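Local coordinates for protein copper-transporting ATPase (Sulfolobus solfataricus, PDB 2YJ4) that probably couples ATP hydrolysis to the transport of cations, probably copper, across the membrane, this chain being the cytosolic fragment with the phosphorylation and nucleotide-binding domains, at residues I28-F33 with N197-L202; K84-K89 with G101-K106; V219-G224 with I236-N241. The protein carries 1 engineered substitution. All coordinates share one frame; numbering follows the deposited sequence.

Contacts 1 and 3 belong to the phosphorylation domain and contact 2 to the nucleotide-binding domain inserted into it. The centres of contacts 1 and 3 lie about 17 Å apart in one mixed sheet, where strand 201-205 of contact 1 neighbours strand 219-223 of contact 3; Val201 O and Val219 N stand 3.1 Å apart at the join. Contact 2, at the edge of the separate antiparallel sheet, has its centre about 52 Å from that of contact 1 and about 43 Å from that of contact 3. Along the chain it is nested inside the loop closed by contact 1, and contact 3 follows. The insertion thus separates strands 30-34 and 154-158, which are neighbours in the mixed sheet.

Contact 1. Residues I28-F33 with N197-L202; sequences IDTIIF and NGNKVL
Thr30 and Ile31 pair in parallel with Val201 and Leu202 where strands 30-34 and 201-205 begin, inside the central sheet of the haloacid dehalogenase-like phosphorylation domain. Leu202 uses both of its backbone polar groups here: its N donates to Thr30 O and its O accepts from Ile32 N, each bond 2.8 Å long with the donor nearly along the C=O axis. Two residues earlier, Lys200 O takes two hydrogen bonds, from Asp29 N in its carbonyl plane and from Thr30 N, tilted 25° out of that plane. The carboxylate of Asp29 returns the grip. With CG between the backbone N and the carbonyl carbon (chi1 50°), both oxygens face Lys200 N, which makes weak bonds to OD1 at 3.1 Å and OD2 at 3.4 Å. Thr30 OG1 donates to Asp29 OD1 at 2.8 Å, on the anti side of the carboxylate and 21° out of its plane, helping to fix the rotation of that group. Replacing Asp29 by alanine would probably leave Lys200 N without its two weak acceptors and free the Thr30 hydroxyl to turn. On one face Ile32 CD1 meets Val201 CG1 at 3.5 Å, and Leu194 of helix 184-196 packs on both residues; on the other, Ile31 lies beside Leu202, pointing the same way, with CD1 3.8 Å from Leu202 CB. The helix ends in a Schellman motif at Gly198, just before the strand. Such parallel pairing in a helix-flanked sheet is characteristic of the Rossmann-like HAD fold, in which strand 30-34 runs directly into the ATP-binding residues Lys35 and Thr36.

Contact 2. Residues K84-K89 with G101-K106; sequences KILEVK and GKISDK
Lys89 and Lys102 form an antiparallel hydrogen-bonded pair, joining the loop after helix 69-81 to strand 98-103 at the edge of the antiparallel sheet of the nucleotide-binding domain, where strand 91-93 is outermost. The bond from Lys89 N to Lys102 O is 2.8 Å and almost straight (172° at the hydrogen); the return bond from Lys102 N to Lys89 O has the same length of 2.8 Å but is more bent, 146°. Each donor lies in the carbonyl plane of its acceptor. Beyond the pair, Ile103 to Lys106 form the two-residue type I' turn of the hairpin of strands 98-103 and 106-111, closed by backbone bonds in both directions between those two residues.

Of the side chains, Val88 and Ile103 carry the apolar part. Val88 holds CG1 anti to its own N (chi1 175°), which lays that methyl over Gly101 CA at 3.9 Å and sets CG2 across Ile103 CG1 at 4.0 Å. The lack of a side chain at Gly101 permits this approach: a beta carbon there would lie 2.7 Å from Val88 CG1, a clash. Ile103 CG1 also touches Glu87 O, and its CG2 meets Leu86 CD1 more loosely, at 4.4 Å. Helix 53-63 backs this cluster, Ser61 touching Val88 and Ile103 while its OG accepts from Leu86 N.

The two lysines point to one face of the sheet. The chemistry is therefore divided: two backbone bonds fix the register, and aliphatic branches pack beside a glycine and against helix 53-63, without any salt bridge across the contact.

Contact 3. Residues V219-G224 with I236-N241; sequences VSVAMG and IILVSN
Met223 curls over Asn241 rather than lying extended: CG is anti to the carbonyl carbon, and the bends at chi2 (-63°) and chi3 (-62°) bring its CE to Asn241 CA at 3.5 Å. The same methyl lies 3.6 Å from Asn241 OD1, and CE thus touches both the CA of Asn241 and its amide oxygen, while Met223 SD meets Leu238 CD1 only loosely. The amide oxygen of Asn241 accepts a hydrogen bond from Asn225 N, just past the first segment, which directs it to the chain leaving that strand. Gly224, directly after strand 219-223, lies against the turn that ends at Asn241, where a beta carbon would collide with Asn241 OD1 and with the carbonyl oxygens of Leu238 and Val239.

Further back, Val221 is set at an angle over Ile236, its CG1 4.1 Å from Ile236 CG2, and together with Met223 and Leu238 they make one face of the pairing. Helix 243-250 covers it, with Leu246 on Val221 and Ile243 on Met223 and Leu238. On the opposite face of the sheet, Ala222 CB meets Ile237 CD1 at 3.9 Å.

These residues join the two strands of a beta-alpha-beta crossover, strand 219-223, helix 228-231 and strand 236-238, whose parallel strands approach to 4.6 Å between axes at 32°. Three backbone hydrogen bonds step along them, Ile236 N to Ser220 O, Ala222 N to Ile236 O and Leu238 N to Ala222 O.

After Leu238 the chain makes a type I turn to Asn241, which carries that residue back beside Met223. The side chain of Met223 lies about 9 Å from that of ATP-binding Thr36, and Ile15 of strand 15-16 packs on Ile237 and Val239.

Contact 1. Residues I28-F33 with N197-L202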
loop_
_atom_site.group_PDB
_atom_site.type_symbol
_atom_site.label_atom_id
_atom_site.label_comp_id
_atom_site.label_asym_id
_atom_site.label_seq_id
_atom_site.Cartn_x
_atom_site.Cartn_y
_atom_site.Cartn_z
ATOM N N ILE A 28 -5.395 10.889 21.881
ATOM C CA ILE A 28 -5.832 9.943 20.853
ATOM C C ILE A 28 -6.267 8.605 21.446
ATOM O O ILE A 28 -5.622 8.066 22.344
ATOM C CB ILE A 28 -4.807 9.746 19.660
ATOM C CG1 ILE A 28 -3.683 8.786 20.040
ATOM C CG2 ILE A 28 -4.283 11.085 19.112
ATOM C CD1 ILE A 28 -4.053 7.333 19.834
ATOM N N ASP A 29 -7.371 8.080 20.928
ATOM C CA ASP A 29 -7.909 6.815 21.393
ATOM C C ASP A 29 -8.106 5.848 20.228
ATOM O O ASP A 29 -8.443 4.680 20.427
ATOM C CB ASP A 29 -9.237 7.057 22.096
ATOM C CG ASP A 29 -10.173 7.915 21.278
ATOM O OD1 ASP A 29 -10.283 7.686 20.056
ATOM O OD2 ASP A 29 -10.796 8.830 21.857
ATOM N N THR A 30 -7.903 6.340 19.012
ATOM C CA THR A 30 -8.115 5.526 17.822
ATOM C C THR A 30 -6.944 5.674 16.863
ATOM O O THR A 30 -6.581 6.787 16.482
ATOM C CB THR A 30 -9.415 5.918 17.112
ATOM O OG1 THR A 30 -10.511 5.801 18.026
ATOM C CG2 THR A 30 -9.662 5.023 15.905
ATOM N N ILE A 31 -6.343 4.546 16.498
ATOM C CA ILE A 31 -5.206 4.531 15.579
ATOM C C ILE A 31 -5.631 3.858 14.288
ATOM O O ILE A 31 -5.960 2.666 14.289
ATOM C CB ILE A 31 -4.000 3.742 16.151
ATOM C CG1 ILE A 31 -3.656 4.221 17.554
ATOM C CG2 ILE A 31 -2.760 3.912 15.258
ATOM C CD1 ILE A 31 -2.861 5.513 17.565
ATOM N N ILE A 32 -5.639 4.607 13.191
ATOM C CA ILE A 32 -6.036 4.014 11.913
ATOM C C ILE A 32 -4.861 3.828 10.968
ATOM O O ILE A 32 -4.134 4.773 10.690
ATOM C CB ILE A 32 -7.078 4.849 11.191
ATOM C CG1 ILE A 32 -8.333 5.017 12.060
ATOM C CG2 ILE A 32 -7.436 4.176 9.881
ATOM C CD1 ILE A 32 -9.356 6.027 11.484
ATOM N N PHE A 33 -4.660 2.607 10.494
ATOM C CA PHE A 33 -3.617 2.370 9.514
ATOM C C PHE A 33 -4.197 2.251 8.134
ATOM O O PHE A 33 -5.066 1.417 7.909
ATOM C CB PHE A 33 -2.884 1.076 9.812
ATOM C CG PHE A 33 -2.027 1.138 11.032
ATOM C CD1 PHE A 33 -0.717 1.585 10.950
ATOM C CD2 PHE A 33 -2.524 0.747 12.260
ATOM C CE1 PHE A 33 0.086 1.635 12.072
ATOM C CE2 PHE A 33 -1.727 0.794 13.391
ATOM C CZ PHE A 33 -0.417 1.237 13.296
ATOM N N ASN A 197 -18.215 11.281 16.371
ATOM C CA ASN A 197 -18.514 10.402 17.489
ATOM C C ASN A 197 -17.614 10.749 18.675
ATOM O O ASN A 197 -17.690 10.139 19.727
ATOM C CB ASN A 197 -18.343 8.941 17.039
ATOM C CG ASN A 197 -18.491 7.930 18.185
ATOM O OD1 ASN A 197 -17.781 7.995 19.199
ATOM N ND2 ASN A 197 -19.409 6.976 18.010
ATOM N N GLY A 198 -16.753 11.741 18.498
ATOM C CA GLY A 198 -15.883 12.185 19.576
ATOM C C GLY A 198 -14.550 11.462 19.720
ATOM O O GLY A 198 -13.816 11.680 20.684
ATOM N N ASN A 199 -14.229 10.591 18.773
ATOM C CA ASN A 199 -12.959 9.884 18.825
ATOM C C ASN A 199 -11.820 10.770 18.366
ATOM O O ASN A 199 -11.985 11.584 17.463
ATOM C CB ASN A 199 -13.009 8.637 17.958
ATOM C CG ASN A 199 -13.870 7.568 18.547
ATOM O OD1 ASN A 199 -13.851 7.344 19.761
ATOM N ND2 ASN A 199 -14.647 6.900 17.701
ATOM N N LYS A 200 -10.667 10.611 18.999
ATOM C CA LYS A 200 -9.465 11.313 18.584
ATOM C C LYS A 200 -8.587 10.369 17.762
ATOM O O LYS A 200 -8.071 9.379 18.256
ATOM C CB LYS A 200 -8.717 11.854 19.801
ATOM C CG LYS A 200 -9.433 13.004 20.508
ATOM C CD LYS A 200 -9.293 14.312 19.743
ATOM C CE LYS A 200 -10.134 15.417 20.367
ATOM N NZ LYS A 200 -10.021 16.705 19.610
ATOM N N VAL A 201 -8.427 10.683 16.489
ATOM C CA VAL A 201 -7.857 9.738 15.558
ATOM C C VAL A 201 -6.435 10.094 15.148
ATOM O O VAL A 201 -6.147 11.230 14.734
ATOM C CB VAL A 201 -8.748 9.630 14.311
ATOM C CG1 VAL A 201 -8.077 8.744 13.245
ATOM C CG2 VAL A 201 -10.129 9.105 14.704
ATOM N N LEU A 202 -5.547 9.117 15.290
ATOM C CA LEU A 202 -4.199 9.224 14.741
ATOM C C LEU A 202 -4.131 8.264 13.569
ATOM O O LEU A 202 -4.525 7.102 13.697
ATOM C CB LEU A 202 -3.131 8.875 15.782
ATOM C CG LEU A 202 -1.684 9.083 15.304
ATOM C CD1 LEU A 202 -0.762 9.411 16.455
ATOM C CD2 LEU A 202 -1.167 7.887 14.524
#

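Contact 2. Residues K84-K89 with G101-K106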
loop_
_atom_site.group_PDB
_atom_site.type_symbol
_atom_site.label_atom_id
_atom_site.label_comp_id
_atom_site.label_asym_id
_atom_site.label_seq_id
_atom_site.Cartn_x
_atom_site.Cartn_y
_atom_site.Cartn_z
ATOM N N LYS A 84 13.306 -15.707 -21.183
ATOM C CA LYS A 84 13.964 -14.501 -21.661
ATOM C C LYS A 84 12.988 -13.530 -22.306
ATOM O O LYS A 84 11.911 -13.915 -22.720
ATOM C CB LYS A 84 15.121 -14.849 -22.611
ATOM C CG LYS A 84 14.707 -15.111 -24.044
ATOM C CD LYS A 84 15.861 -15.677 -24.856
ATOM C CE LYS A 84 15.357 -16.084 -26.243
ATOM N NZ LYS A 84 16.323 -16.955 -26.983
ATOM N N ILE A 85 13.373 -12.259 -22.351
ATOM C CA ILE A 85 12.565 -11.218 -22.961
ATOM C C ILE A 85 12.563 -11.344 -24.494
ATOM O O ILE A 85 13.621 -11.447 -25.126
ATOM C CB ILE A 85 13.069 -9.828 -22.540
ATOM C CG1 ILE A 85 12.908 -9.652 -21.024
ATOM C CG2 ILE A 85 12.346 -8.718 -23.336
ATOM C CD1 ILE A 85 11.505 -10.035 -20.540
ATOM N N LEU A 86 11.373 -11.365 -25.091
ATOM C CA LEU A 86 11.274 -11.519 -26.532
ATOM C C LEU A 86 11.035 -10.166 -27.153
ATOM O O LEU A 86 10.606 -9.237 -26.473
ATOM C CB LEU A 86 10.167 -12.504 -26.919
ATOM C CG LEU A 86 10.353 -13.963 -26.476
ATOM C CD1 LEU A 86 9.208 -14.822 -26.987
ATOM C CD2 LEU A 86 11.682 -14.517 -26.953
ATOM N N GLU A 87 11.333 -10.049 -28.441
ATOM C CA GLU A 87 11.124 -8.796 -29.141
ATOM C C GLU A 87 9.632 -8.573 -29.406
ATOM O O GLU A 87 8.944 -9.457 -29.929
ATOM C CB GLU A 87 11.930 -8.759 -30.453
ATOM C CG GLU A 87 11.444 -7.695 -31.447
ATOM C CD GLU A 87 12.552 -7.137 -32.338
ATOM O OE1 GLU A 87 13.202 -7.924 -33.073
ATOM O OE2 GLU A 87 12.760 -5.901 -32.302
ATOM N N VAL A 88 9.157 -7.380 -29.051
ATOM C CA VAL A 88 7.752 -7.001 -29.197
ATOM C C VAL A 88 7.570 -5.880 -30.222
ATOM O O VAL A 88 8.339 -4.914 -30.236
ATOM C CB VAL A 88 7.201 -6.459 -27.860
ATOM C CG1 VAL A 88 5.769 -5.947 -28.030
ATOM C CG2 VAL A 88 7.322 -7.510 -26.755
ATOM N N LYS A 89 6.531 -5.989 -31.045
ATOM C CA LYS A 89 6.192 -4.939 -32.010
ATOM C C LYS A 89 4.848 -4.250 -31.691
ATOM O O LYS A 89 3.959 -4.855 -31.088
ATOM C CB LYS A 89 6.196 -5.503 -33.445
ATOM C CG LYS A 89 7.599 -5.606 -34.079
ATOM C CD LYS A 89 7.624 -6.557 -35.289
ATOM C CE LYS A 89 9.031 -6.655 -35.912
ATOM N NZ LYS A 89 9.194 -7.693 -36.994
ATOM N N GLY A 101 0.751 -5.582 -27.327
ATOM C CA GLY A 101 1.911 -5.687 -28.185
ATOM C C GLY A 101 1.820 -6.952 -29.002
ATOM O O GLY A 101 0.997 -7.813 -28.718
ATOM N N LYS A 102 2.664 -7.063 -30.021
ATOM C CA LYS A 102 2.570 -8.166 -30.972
ATOM C C LYS A 102 3.892 -8.925 -31.038
ATOM O O LYS A 102 4.948 -8.325 -31.197
ATOM C CB LYS A 102 2.157 -7.647 -32.355
ATOM C CG LYS A 102 1.772 -8.745 -33.343
ATOM C CD LYS A 102 2.413 -8.530 -34.710
ATOM C CE LYS A 102 1.790 -7.359 -35.466
ATOM N NZ LYS A 102 0.668 -7.798 -36.346
ATOM N N ILE A 103 3.818 -10.243 -30.878
ATOM C CA ILE A 103 4.975 -11.130 -30.904
ATOM C C ILE A 103 4.649 -12.317 -31.784
ATOM O O ILE A 103 3.600 -12.945 -31.604
ATOM C CB ILE A 103 5.258 -11.747 -29.511
ATOM C CG1 ILE A 103 5.524 -10.681 -28.458
ATOM C CG2 ILE A 103 6.414 -12.706 -29.577
ATOM C CD1 ILE A 103 5.397 -11.234 -27.043
ATOM N N SER A 104 5.547 -12.651 -32.710
ATOM C CA SER A 104 5.348 -13.804 -33.585
ATOM C C SER A 104 3.948 -13.847 -34.213
ATOM O O SER A 104 3.306 -14.903 -34.262
ATOM C CB SER A 104 5.611 -15.104 -32.815
ATOM O OG SER A 104 6.958 -15.165 -32.390
ATOM N N ASP A 105 3.478 -12.699 -34.689
ATOM C CA ASP A 105 2.174 -12.633 -35.329
ATOM C C ASP A 105 1.024 -12.926 -34.362
ATOM O O ASP A 105 -0.086 -13.281 -34.797
ATOM C CB ASP A 105 2.115 -13.605 -36.512
ATOM C CG ASP A 105 3.014 -13.177 -37.664
ATOM O OD1 ASP A 105 2.931 -11.994 -38.073
ATOM O OD2 ASP A 105 3.807 -14.019 -38.148
ATOM N N LYS A 106 1.287 -12.778 -33.063
ATOM C CA LYS A 106 0.253 -12.986 -32.049
ATOM C C LYS A 106 0.033 -11.715 -31.258
ATOM O O LYS A 106 0.987 -11.099 -30.796
ATOM C CB LYS A 106 0.633 -14.120 -31.101
ATOM C CG LYS A 106 0.714 -15.472 -31.774
ATOM C CD LYS A 106 0.890 -16.564 -30.740
ATOM C CE LYS A 106 1.390 -17.872 -31.359
ATOM N NZ LYS A 106 1.889 -18.807 -30.289
#

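Contact 3. Residues V219-G224 with I236-N241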
loop_
_atom_site.group_PDB
_atom_site.type_symbol
_atom_site.label_atom_id
_atom_site.label_comp_id
_atom_site.label_asym_id
_atom_site.label_seq_id
_atom_site.Cartn_x
_atom_site.Cartn_y
_atom_site.Cartn_z
ATOM N N VAL A 219 -4.236 13.624 14.502
ATOM C CA VAL A 219 -2.805 13.689 14.250
ATOM C C VAL A 219 -2.476 12.735 13.115
ATOM O O VAL A 219 -2.995 11.619 13.051
ATOM C CB VAL A 219 -1.949 13.432 15.513
ATOM C CG1 VAL A 219 -2.794 12.817 16.618
ATOM C CG2 VAL A 219 -0.730 12.573 15.192
ATOM N N SER A 220 -1.636 13.202 12.205
ATOM C CA SER A 220 -1.371 12.458 11.000
ATOM C C SER A 220 0.113 12.132 10.863
ATOM O O SER A 220 0.969 12.996 11.053
ATOM C CB SER A 220 -1.865 13.250 9.790
ATOM O OG SER A 220 -1.326 14.557 9.796
ATOM N N VAL A 221 0.393 10.879 10.526
ATOM C CA VAL A 221 1.737 10.440 10.236
ATOM C C VAL A 221 1.849 9.946 8.794
ATOM O O VAL A 221 1.071 9.111 8.354
ATOM C CB VAL A 221 2.172 9.311 11.197
ATOM C CG1 VAL A 221 3.656 9.024 11.031
ATOM C CG2 VAL A 221 1.858 9.687 12.650
ATOM N N ALA A 222 2.821 10.472 8.061
ATOM C CA ALA A 222 3.150 9.958 6.737
ATOM C C ALA A 222 4.407 9.071 6.820
ATOM O O ALA A 222 5.290 9.299 7.655
ATOM C CB ALA A 222 3.369 11.095 5.782
ATOM N N MET A 223 4.484 8.056 5.967
ATOM C CA MET A 223 5.672 7.223 5.897
ATOM C C MET A 223 6.820 7.955 5.205
ATOM O O MET A 223 6.600 8.897 4.439
ATOM C CB MET A 223 5.367 5.941 5.136
ATOM C CG MET A 223 4.331 5.070 5.811
ATOM S SD MET A 223 4.869 4.487 7.419
ATOM C CE MET A 223 6.311 3.522 6.939
ATOM N N GLY A 224 8.047 7.519 5.475
ATOM C CA GLY A 224 9.203 8.058 4.787
ATOM C C GLY A 224 9.143 7.860 3.283
ATOM O O GLY A 224 9.328 8.802 2.513
ATOM N N ILE A 236 3.546 14.476 11.191
ATOM C CA ILE A 236 4.780 13.766 11.462
ATOM C C ILE A 236 5.207 12.942 10.258
ATOM O O ILE A 236 4.372 12.317 9.602
ATOM C CB ILE A 236 4.594 12.798 12.642
ATOM C CG1 ILE A 236 4.208 13.566 13.910
ATOM C CG2 ILE A 236 5.850 11.981 12.867
ATOM C CD1 ILE A 236 3.832 12.675 15.066
ATOM N N ILE A 237 6.504 12.931 9.967
ATOM C CA ILE A 237 7.033 12.008 8.982
ATOM C C ILE A 237 7.880 10.943 9.654
ATOM O O ILE A 237 8.878 11.256 10.307
ATOM C CB ILE A 237 7.931 12.691 7.943
ATOM C CG1 ILE A 237 7.323 13.994 7.445
ATOM C CG2 ILE A 237 8.140 11.760 6.785
ATOM C CD1 ILE A 237 6.027 13.793 6.718
ATOM N N LEU A 238 7.482 9.685 9.491
ATOM C CA LEU A 238 8.323 8.563 9.864
ATOM C C LEU A 238 9.378 8.365 8.793
ATOM O O LEU A 238 9.264 7.462 7.983
ATOM C CB LEU A 238 7.503 7.282 9.982
ATOM C CG LEU A 238 7.307 6.635 11.351
ATOM C CD1 LEU A 238 6.925 5.163 11.197
ATOM C CD2 LEU A 238 8.554 6.766 12.189
ATOM N N VAL A 239 10.410 9.202 8.783
ATOM C CA VAL A 239 11.480 9.055 7.803
ATOM C C VAL A 239 12.156 7.703 7.967
ATOM O O VAL A 239 12.741 7.178 7.023
ATOM C CB VAL A 239 12.528 10.177 7.911
ATOM C CG1 VAL A 239 11.853 11.526 7.753
ATOM C CG2 VAL A 239 13.277 10.090 9.237
ATOM N N SER A 240 12.058 7.149 9.172
ATOM C CA SER A 240 12.608 5.834 9.477
ATOM C C SER A 240 11.773 4.697 8.891
ATOM O O SER A 240 12.227 3.547 8.848
ATOM C CB SER A 240 12.669 5.640 10.987
ATOM O OG SER A 240 11.359 5.570 11.519
ATOM N N ASN A 241 10.553 5.014 8.458
ATOM C CA ASN A 241 9.619 3.991 7.995
ATOM C C ASN A 241 9.493 2.887 9.011
ATOM O O ASN A 241 9.130 1.767 8.666
ATOM C CB ASN A 241 10.075 3.384 6.679
ATOM C CG ASN A 241 10.145 4.397 5.580
ATOM O OD1 ASN A 241 9.151 5.053 5.271
ATOM N ND2 ASN A 241 11.325 4.557 4.989
#